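Local coordinates for protein putative TetR transcriptional regulator (Rhodococcus sp., PDB 2I10) that probably binds DNA to regulate transcription, as a TetR-family dimer that also holds p-nitrophenol in a pocket lined by arginines, at residues Gln18-Leu23 / Glu60-Arg65; Glu76-Pro81 / Arg135-Asp140; Arg162-Ala167 / Gln193-Ala198. All blocks are in the same frame, centred on the assembly; numbering follows the deposited sequence. Where two conformers were deposited one is given.

Contact 1 of 3, residues Gln18-Leu23 / Glu60-Arg65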
loop_
_atom_site.group_PDB
_atom_site.type_symbol
_atom_site.label_atom_id
_atom_site.label_comp_id
_atom_site.label_asym_id
_atom_site.label_seq_id
_atom_site.Cartn_x
_atom_site.Cartn_y
_atom_site.Cartn_z
ATOM N N GLN B 18 -17.152 2.815 -7.507
ATOM C CA GLN B 18 -16.883 2.270 -6.201
ATOM C C GLN B 18 -17.890 1.237 -5.821
ATOM O O GLN B 18 -17.533 0.228 -5.242
ATOM C CB GLN B 18 -16.884 3.386 -5.162
ATOM C CG GLN B 18 -16.570 2.973 -3.761
ATOM C CD GLN B 18 -16.425 4.229 -2.883
ATOM O OE1 GLN B 18 -16.048 4.144 -1.743
ATOM N NE2 GLN B 18 -16.752 5.404 -3.448
ATOM N N THR B 19 -19.161 1.503 -6.120
ATOM C CA THR B 19 -20.216 0.538 -5.865
ATOM C C THR B 19 -20.011 -0.766 -6.636
ATOM O O THR B 19 -20.136 -1.865 -6.078
ATOM C CB THR B 19 -21.607 1.160 -6.180
ATOM O OG1 THR B 19 -21.703 2.357 -5.429
ATOM C CG2 THR B 19 -22.700 0.241 -5.743
ATOM N N ALA B 20 -19.700 -0.623 -7.924
ATOM C CA ALA B 20 -19.332 -1.759 -8.785
ATOM C C ALA B 20 -18.113 -2.525 -8.270
ATOM O O ALA B 20 -18.171 -3.748 -8.158
ATOM C CB ALA B 20 -19.134 -1.276 -10.176
HETATM N N MSE B 21 -17.034 -1.820 -7.908
HETATM C CA MSE B 21 -15.890 -2.443 -7.221
HETATM C C MSE B 21 -16.249 -3.318 -6.015
HETATM O O MSE B 21 -15.777 -4.453 -5.928
HETATM C CB MSE B 21 -14.845 -1.397 -6.787
HETATM C CG MSE B 21 -13.620 -1.950 -6.006
HETATM SE SE MSE B 21 -12.385 -2.733 -7.284
HETATM C CE MSE B 21 -13.077 -4.579 -7.636
ATOM N N GLU B 22 -17.062 -2.820 -5.084
ATOM C CA GLU B 22 -17.420 -3.606 -3.880
ATOM C C GLU B 22 -18.104 -4.889 -4.242
ATOM O O GLU B 22 -17.860 -5.908 -3.613
ATOM C CB GLU B 22 -18.346 -2.832 -2.901
ATOM C CG GLU B 22 -17.993 -1.372 -2.778
ATOM C CD GLU B 22 -18.837 -0.601 -1.755
ATOM O OE1 GLU B 22 -20.102 -0.633 -1.794
ATOM O OE2 GLU B 22 -18.191 0.072 -0.924
ATOM N N LEU B 23 -19.009 -4.821 -5.217
ATOM C CA LEU B 23 -19.694 -5.996 -5.695
ATOM C C LEU B 23 -18.744 -6.976 -6.297
ATOM O O LEU B 23 -18.789 -8.154 -5.979
ATOM C CB LEU B 23 -20.730 -5.637 -6.771
ATOM C CG LEU B 23 -22.135 -5.301 -6.335
ATOM C CD1 LEU B 23 -22.913 -4.769 -7.531
ATOM C CD2 LEU B 23 -22.817 -6.535 -5.716
ATOM N N GLU B 60 -14.201 -3.584 -16.779
ATOM C CA GLU B 60 -12.912 -3.070 -17.258
ATOM C C GLU B 60 -12.697 -1.624 -16.810
ATOM O O GLU B 60 -11.579 -1.245 -16.510
ATOM C CB GLU B 60 -12.795 -3.170 -18.802
ATOM C CG GLU B 60 -13.007 -4.614 -19.404
ATOM C CD GLU B 60 -11.916 -5.627 -19.037
ATOM O OE1 GLU B 60 -10.837 -5.198 -18.612
ATOM O OE2 GLU B 60 -12.122 -6.858 -19.212
ATOM N N LYS B 61 -13.765 -0.823 -16.745
ATOM C CA LYS B 61 -13.656 0.580 -16.256
ATOM C C LYS B 61 -13.305 0.611 -14.750
ATOM O O LYS B 61 -12.575 1.489 -14.279
ATOM C CB LYS B 61 -14.976 1.374 -16.473
ATOM C CG LYS B 61 -15.415 1.608 -17.928
ATOM C CD LYS B 61 -16.956 2.068 -18.022
ATOM C CE LYS B 61 -17.620 1.821 -19.381
ATOM N NZ LYS B 61 -16.853 2.406 -20.561
ATOM N N THR B 62 -13.870 -0.334 -14.010
ATOM C CA THR B 62 -13.623 -0.448 -12.573
ATOM C C THR B 62 -12.118 -0.800 -12.364
ATOM O O THR B 62 -11.463 -0.194 -11.530
ATOM C CB THR B 62 -14.571 -1.484 -11.914
ATOM O OG1 THR B 62 -15.924 -1.023 -12.026
ATOM C CG2 THR B 62 -14.301 -1.610 -10.428
ATOM N N LEU B 63 -11.578 -1.718 -13.163
ATOM C CA LEU B 63 -10.166 -2.080 -13.082
ATOM C C LEU B 63 -9.269 -0.939 -13.477
ATOM O O LEU B 63 -8.179 -0.812 -12.903
ATOM C CB LEU B 63 -9.849 -3.329 -13.903
ATOM C CG LEU B 63 -10.530 -4.668 -13.591
ATOM C CD1 LEU B 63 -10.009 -5.762 -14.565
ATOM C CD2 LEU B 63 -10.303 -5.115 -12.118
ATOM N N ASP B 64 -9.654 -0.136 -14.467
ATOM C CA ASP B 64 -8.902 1.081 -14.786
ATOM C C ASP B 64 -8.775 1.980 -13.559
ATOM O O ASP B 64 -7.728 2.562 -13.331
ATOM C CB ASP B 64 -9.578 1.903 -15.898
ATOM C CG ASP B 64 -9.553 1.219 -17.253
ATOM O OD1 ASP B 64 -8.783 0.243 -17.425
ATOM O OD2 ASP B 64 -10.311 1.672 -18.162
ATOM N N ARG B 65 -9.863 2.118 -12.794
ATOM C CA ARG B 65 -9.880 3.003 -11.632
ATOM C C ARG B 65 -9.065 2.423 -10.445
ATOM O O ARG B 65 -8.383 3.162 -9.761
ATOM C CB ARG B 65 -11.332 3.307 -11.231
ATOM C CG ARG B 65 -11.531 4.288 -10.062
ATOM C CD ARG B 65 -11.038 5.699 -10.368
ATOM N NE ARG B 65 -11.629 6.322 -11.564
ATOM C CZ ARG B 65 -12.640 7.192 -11.546
ATOM N NH1 ARG B 65 -13.209 7.524 -10.395
ATOM N NH2 ARG B 65 -13.106 7.716 -12.679
#
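Helix 15-27 and helix 55-66 come close enough at Met21 and Thr62 for their CA atoms to lie 6.1 Å apart, a close approach in which Thr62 and Ala20 both point into the interface. The two branches of Thr62 divide the work. Its chi1 of -64° sets OG1 beside the backbone N and turns the methyl CG2 anti to it, and CG2 presses on the root of Met21, 3.7 Å from its CA and from its CB alike. The hydroxyl branch goes to Ala20, whose CB lies 3.7 Å from Thr62 OG1. Against a methyl group this is a van der Waals contact; the hydrogen bond of OG1 runs back along its own helix to the carbonyl O of Leu58.

Met21, a selenomethionine in this crystal, leaves its helix with CG anti to the backbone N and then bends twice. The bends curl SE back over the threonine methyl, at 3.8 Å from Thr62 CG2, so that CG2 touches both the base of the side chain and its selenium. Around this core Met21 also packs on Tyr66, on Met108 and on Leu114 of the second subunit. Close helix packing of this kind, with alanine and threonine at the crossing, ties the first helix of a TetR-type DNA-binding domain to the helix that follows the predicted helix-turn-helix, residues 33-52.

Contact 2 of 3, residues Glu76-Pro81 / Arg135-Asp140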
loop_
_atom_site.group_PDB
_atom_site.type_symbol
_atom_site.label_atom_id
_atom_site.label_comp_id
_atom_site.label_asym_id
_atom_site.label_seq_id
_atom_site.Cartn_x
_atom_site.Cartn_y
_atom_site.Cartn_z
ATOM N N GLU B 76 2.304 1.174 -22.120
ATOM C CA GLU B 76 2.535 2.501 -22.664
ATOM C C GLU B 76 3.731 3.173 -22.019
ATOM O O GLU B 76 4.501 3.856 -22.691
ATOM C CB GLU B 76 1.252 3.378 -22.669
ATOM C CG GLU B 76 0.929 4.183 -21.401
ATOM C CD GLU B 76 -0.516 4.772 -21.403
ATOM O OE1 GLU B 76 -1.375 4.320 -22.221
ATOM O OE2 GLU B 76 -0.786 5.692 -20.583
ATOM N N ALA B 77 3.911 2.967 -20.715
ATOM C CA ALA B 77 5.079 3.519 -20.035
ATOM C C ALA B 77 6.387 2.818 -20.495
ATOM O O ALA B 77 7.405 3.462 -20.639
ATOM C CB ALA B 77 4.903 3.412 -18.529
HETATM N N MSE B 78 6.350 1.511 -20.736
HETATM C CA MSE B 78 7.577 0.763 -21.033
HETATM C C MSE B 78 8.204 1.158 -22.376
HETATM O O MSE B 78 9.376 0.868 -22.605
HETATM C CB MSE B 78 7.319 -0.748 -20.977
HETATM C CG MSE B 78 6.910 -1.267 -19.592
HETATM SE SE MSE B 78 8.245 -0.978 -18.156
HETATM C CE MSE B 78 7.535 0.657 -17.409
ATOM N N VAL B 79 7.418 1.829 -23.237
ATOM C CA VAL B 79 7.852 2.256 -24.578
ATOM C C VAL B 79 8.838 3.431 -24.538
ATOM O O VAL B 79 9.519 3.698 -25.506
ATOM C CB VAL B 79 6.624 2.510 -25.522
ATOM C CG1 VAL B 79 7.034 3.136 -26.831
ATOM C CG2 VAL B 79 5.939 1.201 -25.832
ATOM N N ARG B 80 8.968 4.101 -23.411
ATOM C CA ARG B 80 9.964 5.153 -23.262
ATOM C C ARG B 80 11.370 4.609 -23.515
ATOM O O ARG B 80 11.643 3.437 -23.239
ATOM C CB ARG B 80 9.882 5.814 -21.868
ATOM C CG ARG B 80 8.499 6.391 -21.483
ATOM C CD ARG B 80 7.824 7.227 -22.569
ATOM N NE ARG B 80 8.368 8.580 -22.688
ATOM C CZ ARG B 80 7.645 9.708 -22.604
ATOM N NH1 ARG B 80 6.325 9.678 -22.399
ATOM N NH2 ARG B 80 8.243 10.890 -22.731
ATOM N N PRO B 81 12.275 5.479 -24.029
ATOM C CA PRO B 81 13.582 5.087 -24.542
ATOM C C PRO B 81 14.600 4.567 -23.528
ATOM O O PRO B 81 15.589 3.997 -23.938
ATOM C CB PRO B 81 14.116 6.391 -25.168
ATOM C CG PRO B 81 12.919 7.271 -25.305
ATOM C CD PRO B 81 12.057 6.932 -24.178
ATOM N N ARG B 135 5.619 -7.532 -12.792
ATOM C CA ARG B 135 6.985 -7.809 -12.422
ATOM C C ARG B 135 7.789 -8.228 -13.666
ATOM O O ARG B 135 8.850 -7.690 -13.916
ATOM C CB ARG B 135 7.074 -8.904 -11.337
ATOM C CG ARG B 135 8.471 -9.017 -10.701
ATOM C CD ARG B 135 8.566 -10.124 -9.624
ATOM N NE ARG B 135 8.580 -11.389 -10.316
ATOM C CZ ARG B 135 9.679 -12.070 -10.635
ATOM N NH1 ARG B 135 9.548 -13.195 -11.341
ATOM N NH2 ARG B 135 10.884 -11.678 -10.201
ATOM N N GLN B 136 7.260 -9.185 -14.432
ATOM C CA GLN B 136 7.937 -9.648 -15.640
ATOM C C GLN B 136 8.111 -8.576 -16.732
ATOM O O GLN B 136 9.130 -8.560 -17.399
ATOM C CB GLN B 136 7.265 -10.918 -16.211
ATOM C CG GLN B 136 8.132 -11.589 -17.314
ATOM C CD GLN B 136 9.531 -11.966 -16.832
ATOM O OE1 GLN B 136 9.670 -12.611 -15.778
ATOM N NE2 GLN B 136 10.578 -11.537 -17.575
ATOM N N THR B 137 7.099 -7.724 -16.923
ATOM C CA THR B 137 7.149 -6.610 -17.880
ATOM C C THR B 137 8.252 -5.600 -17.527
ATOM O O THR B 137 8.968 -5.058 -18.389
ATOM C CB THR B 137 5.771 -5.866 -17.910
ATOM O OG1 THR B 137 4.736 -6.779 -18.337
ATOM C CG2 THR B 137 5.809 -4.708 -18.870
ATOM N N VAL B 138 8.370 -5.325 -16.236
ATOM C CA VAL B 138 9.423 -4.455 -15.727
ATOM C C VAL B 138 10.763 -5.153 -15.915
ATOM O O VAL B 138 11.678 -4.555 -16.413
ATOM C CB VAL B 138 9.116 -4.045 -14.219
ATOM C CG1 VAL B 138 10.290 -3.349 -13.593
ATOM C CG2 VAL B 138 7.920 -3.128 -14.189
ATOM N N LEU B 139 10.864 -6.431 -15.577
ATOM C CA LEU B 139 12.111 -7.180 -15.807
ATOM C C LEU B 139 12.505 -7.229 -17.297
ATOM O O LEU B 139 13.705 -7.162 -17.626
ATOM C CB LEU B 139 12.004 -8.649 -15.282
ATOM C CG LEU B 139 12.104 -8.919 -13.773
ATOM C CD1 LEU B 139 11.651 -10.343 -13.393
ATOM C CD2 LEU B 139 13.533 -8.589 -13.255
ATOM N N ASP B 140 11.520 -7.399 -18.179
ATOM C CA ASP B 140 11.797 -7.423 -19.637
ATOM C C ASP B 140 12.349 -6.069 -19.985
ATOM O O ASP B 140 13.307 -5.973 -20.753
ATOM C CB ASP B 140 10.512 -7.649 -20.458
ATOM C CG ASP B 140 10.028 -9.076 -20.414
ATOM O OD1 ASP B 140 10.843 -9.958 -20.043
ATOM O OD2 ASP B 140 8.831 -9.343 -20.768
#
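Met78 sends CG away from its own carbonyl carbon (chi1 -64°), and the next bond turns again (chi2 -61°), which carries the selenium of this selenomethionine across to Thr137 and Val138 on helix 121-148. On the other side, Thr137 holds its methyl anti to the backbone N (chi1 -61° for OG1), where CG2 projects at the incoming chain. The two side chains meet at an angle, methyl against methylene, with Met78 CG 3.7 Å from Thr137 CG2.

Beyond that point the touch is looser. Met78 SE lies beside the Thr137 carbonyl and Val138, mostly against backbone atoms, 4.2 Å from Thr137 O and 4.4 Å from Val138 CA. The hydroxyl of Thr137 is occupied within its own helix, by a hydrogen bond to the carbonyl O of Gln133, while the methyl, on the other branch, faces Met78. Met78 is backed from another direction by Ala86 of helix 83-98. Arg141, one residue past the segment, bonds to Arg80 O and weakly to Met78 O, giving the turn after helix 71-78 a polar tie to helix 121-148.

The remainder of segment 135-140 is braced internally. Gln136 NE2 donates to Asp140 OD1 over 2.9 Å, leaving in its amide plane but arriving well above the carboxylate plane. Arg135, which lines the p-nitrophenol pocket, has Leu139 CD1 above one guanidinium face, toward its rim, and Glu132 as its salt-bridge partner. The Met78 junction itself is thus apolar, its cohesion resting on dispersion forces and fit, with Arg141 adding polar ties next to it and Arg135 facing the ligand.

Contact 3 of 3, residues Arg162-Ala167 / Gln193-Ala198. With NPO (p-nitrophenol), chain C.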
loop_
_atom_site.group_PDB
_atom_site.type_symbol
_atom_site.label_atom_id
_atom_site.label_comp_id
_atom_site.label_asym_id
_atom_site.label_seq_id
_atom_site.Cartn_x
_atom_site.Cartn_y
_atom_site.Cartn_z
ATOM N N ARG B 162 11.428 -5.492 -7.836
ATOM C CA ARG B 162 10.735 -5.539 -6.552
ATOM C C ARG B 162 10.649 -4.142 -5.968
ATOM O O ARG B 162 9.630 -3.744 -5.433
ATOM C CB ARG B 162 11.482 -6.511 -5.604
ATOM C CG ARG B 162 10.719 -6.936 -4.332
ATOM C CD ARG B 162 9.397 -7.684 -4.657
ATOM N NE ARG B 162 9.643 -8.974 -5.291
ATOM C CZ ARG B 162 8.713 -9.853 -5.666
ATOM N NH1 ARG B 162 7.413 -9.588 -5.513
ATOM N NH2 ARG B 162 9.092 -10.990 -6.229
ATOM N N TYR B 163 11.708 -3.370 -6.082
ATOM C CA TYR B 163 11.633 -2.023 -5.567
ATOM C C TYR B 163 10.562 -1.206 -6.303
ATOM O O TYR B 163 9.831 -0.468 -5.669
ATOM C CB TYR B 163 12.974 -1.310 -5.649
ATOM C CG TYR B 163 12.803 0.182 -5.596
ATOM C CD1 TYR B 163 12.676 0.843 -4.374
ATOM C CD2 TYR B 163 12.748 0.926 -6.763
ATOM C CE1 TYR B 163 12.501 2.208 -4.341
ATOM C CE2 TYR B 163 12.542 2.288 -6.729
ATOM C CZ TYR B 163 12.436 2.924 -5.511
ATOM O OH TYR B 163 12.273 4.311 -5.475
ATOM N N VAL B 164 10.502 -1.310 -7.629
ATOM C CA VAL B 164 9.484 -0.572 -8.424
ATOM C C VAL B 164 8.081 -0.940 -8.007
ATOM O O VAL B 164 7.225 -0.072 -7.963
ATOM C CB VAL B 164 9.638 -0.779 -9.985
ATOM C CG1 VAL B 164 8.464 -0.121 -10.774
ATOM C CG2 VAL B 164 10.990 -0.212 -10.469
HETATM N N MSE B 165 7.841 -2.232 -7.738
HETATM C CA MSE B 165 6.546 -2.705 -7.274
HETATM C C MSE B 165 6.201 -2.109 -5.897
HETATM O O MSE B 165 5.095 -1.643 -5.669
HETATM C CB MSE B 165 6.568 -4.226 -7.181
HETATM C CG MSE B 165 6.726 -4.973 -8.583
HETATM SE SE MSE B 165 7.069 -6.857 -8.264
HETATM C CE MSE B 165 5.320 -7.475 -7.676
ATOM N N ALA B 166 7.151 -2.182 -4.967
ATOM C CA ALA B 166 7.037 -1.498 -3.657
ATOM C C ALA B 166 6.753 -0.006 -3.819
ATOM O O ALA B 166 5.848 0.544 -3.174
ATOM C CB ALA B 166 8.318 -1.744 -2.831
ATOM N N ALA B 167 7.449 0.654 -4.739
ATOM C CA ALA B 167 7.184 2.074 -4.944
ATOM C C ALA B 167 5.733 2.375 -5.412
ATOM O O ALA B 167 5.080 3.289 -4.895
ATOM C CB ALA B 167 8.231 2.715 -5.900
ATOM N N GLN B 193 14.319 7.872 -9.364
ATOM C CA GLN B 193 15.769 8.094 -9.322
ATOM C C GLN B 193 16.551 6.826 -9.060
ATOM O O GLN B 193 17.702 6.724 -9.452
ATOM C CB GLN B 193 16.137 9.120 -8.233
ATOM C CG GLN B 193 16.184 10.567 -8.681
ATOM C CD GLN B 193 16.350 11.548 -7.492
ATOM O OE1 GLN B 193 16.658 11.140 -6.348
ATOM N NE2 GLN B 193 16.168 12.847 -7.768
ATOM N N VAL B 194 15.935 5.880 -8.362
ATOM C CA VAL B 194 16.548 4.588 -8.082
ATOM C C VAL B 194 16.812 3.751 -9.334
ATOM O O VAL B 194 17.708 2.922 -9.337
ATOM C CB VAL B 194 15.722 3.797 -7.052
ATOM C CG1 VAL B 194 16.332 2.407 -6.816
ATOM C CG2 VAL B 194 15.658 4.610 -5.719
ATOM N N VAL B 195 16.030 3.960 -10.387
ATOM C CA VAL B 195 16.348 3.340 -11.684
ATOM C C VAL B 195 17.400 4.201 -12.391
ATOM O O VAL B 195 17.107 5.296 -12.852
ATOM C CB VAL B 195 15.105 3.138 -12.505
ATOM C CG1 VAL B 195 15.438 2.415 -13.846
ATOM C CG2 VAL B 195 14.101 2.290 -11.694
ATOM N N PRO B 196 18.659 3.726 -12.432
ATOM C CA PRO B 196 19.721 4.588 -12.966
ATOM C C PRO B 196 19.647 4.818 -14.466
ATOM O O PRO B 196 19.099 3.990 -15.185
ATOM C CB PRO B 196 21.003 3.810 -12.649
ATOM C CG PRO B 196 20.573 2.689 -11.719
ATOM C CD PRO B 196 19.171 2.410 -12.007
ATOM N N ARG B 197 20.168 5.959 -14.917
ATOM C CA ARG B 197 20.381 6.191 -16.340
ATOM C C ARG B 197 21.858 6.421 -16.595
ATOM O O ARG B 197 22.377 7.522 -16.359
ATOM C CB ARG B 197 19.558 7.372 -16.868
ATOM C CG ARG B 197 19.453 7.367 -18.399
ATOM C CD ARG B 197 19.097 8.720 -18.988
ATOM N NE ARG B 197 19.190 8.694 -20.447
ATOM C CZ ARG B 197 20.186 9.214 -21.165
ATOM N NH1 ARG B 197 21.203 9.845 -20.577
ATOM N NH2 ARG B 197 20.158 9.115 -22.488
ATOM N N ALA B 198 22.544 5.372 -17.058
ATOM C CA ALA B 198 23.982 5.462 -17.392
ATOM C C ALA B 198 24.199 6.297 -18.653
ATOM O O ALA B 198 23.349 6.288 -19.557
ATOM C CB ALA B 198 24.598 4.066 -17.559
HETATM C C1 NPO C . 7.453 -13.763 -5.927
HETATM C C2 NPO C . 6.785 -14.306 -4.844
HETATM C C3 NPO C . 5.608 -13.762 -4.397
HETATM C C4 NPO C . 5.078 -12.672 -5.021
HETATM C C5 NPO C . 5.717 -12.098 -6.113
HETATM C C6 NPO C . 6.908 -12.645 -6.570
HETATM O OH NPO C . 3.917 -12.189 -4.512
HETATM N N1 NPO C . 8.657 -14.415 -6.307
HETATM O O2 NPO C . 8.957 -15.448 -5.693
HETATM O O3 NPO C . 9.389 -14.011 -7.217
#
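Tyr163 and Val194 carry most of the apolar contact, which joins helix 157-177 to the chain end following helix 181-192. Val194 CG1 lies over one face of the phenol ring, 4.0 Å from its centroid and 21° off the normal, a CH-pi contact. Val194 CG2 reaches the hydroxyl end, 3.4 Å from Tyr163 OH, and Val194 CB lies 3.5 Å from Tyr163 CE2. The ring is reached from both sides, because Ala167 CB, one turn on in the same helix, stands 4.2 Å above its opposite face, toward the rim. A looser methyl pair extends the packing: Val164 CG2 and Val195 CG2 touch at 4.2 Å, their side chains crossing at about a right angle, and both residues also rest on Val87.

Hydrogen bonding enters through the phenol oxygen. Tyr163 OH donates to Ala191 O and makes a weak hydrogen bond with Tyr163 OH of the second subunit, so the ring's tip sits at the dimer interface. A leucine in its place would probably leave Ala191 O without this donor and lose the flat face that Val194 lies against.

The charged chemistry nearest the ligand is that of Arg162. Its chain, bent at chi2 and chi3, brings the guanidinium edge-on to p-nitrophenol, near C5 and C6; the closest separation is too short to be trusted. Its nitrogens also form salt bridges to Glu174 and Glu183 of the second subunit. One helical turn therefore serves two chemistries, apolar packing toward the C-terminal tail and, one residue away, an arginine at the p-nitrophenol pocket, where Ser177 O of the second subunit hydrogen-bonds the ligand.

The three contacts follow one another along the chain, each closing before the next opens. Contact 1 lies in the DNA-binding region, with its centre about 25 Å from that of contact 2 and about 29 Å from that of contact 3, across the centre of the chain from both. Helix 55-66 of contact 1 is followed directly by helix 71-78 of contact 2, a sequential route between the two regions. Contacts 2 and 3 are neighbours, their centres about 12 Å apart, and meet where Arg135 packs on Arg162 and Met165; both arginines belong to the p-nitrophenol pocket. Contacts 1 and 3 both touch the second subunit, so the dimer interface reaches both the DNA-binding region and the ligand-binding part.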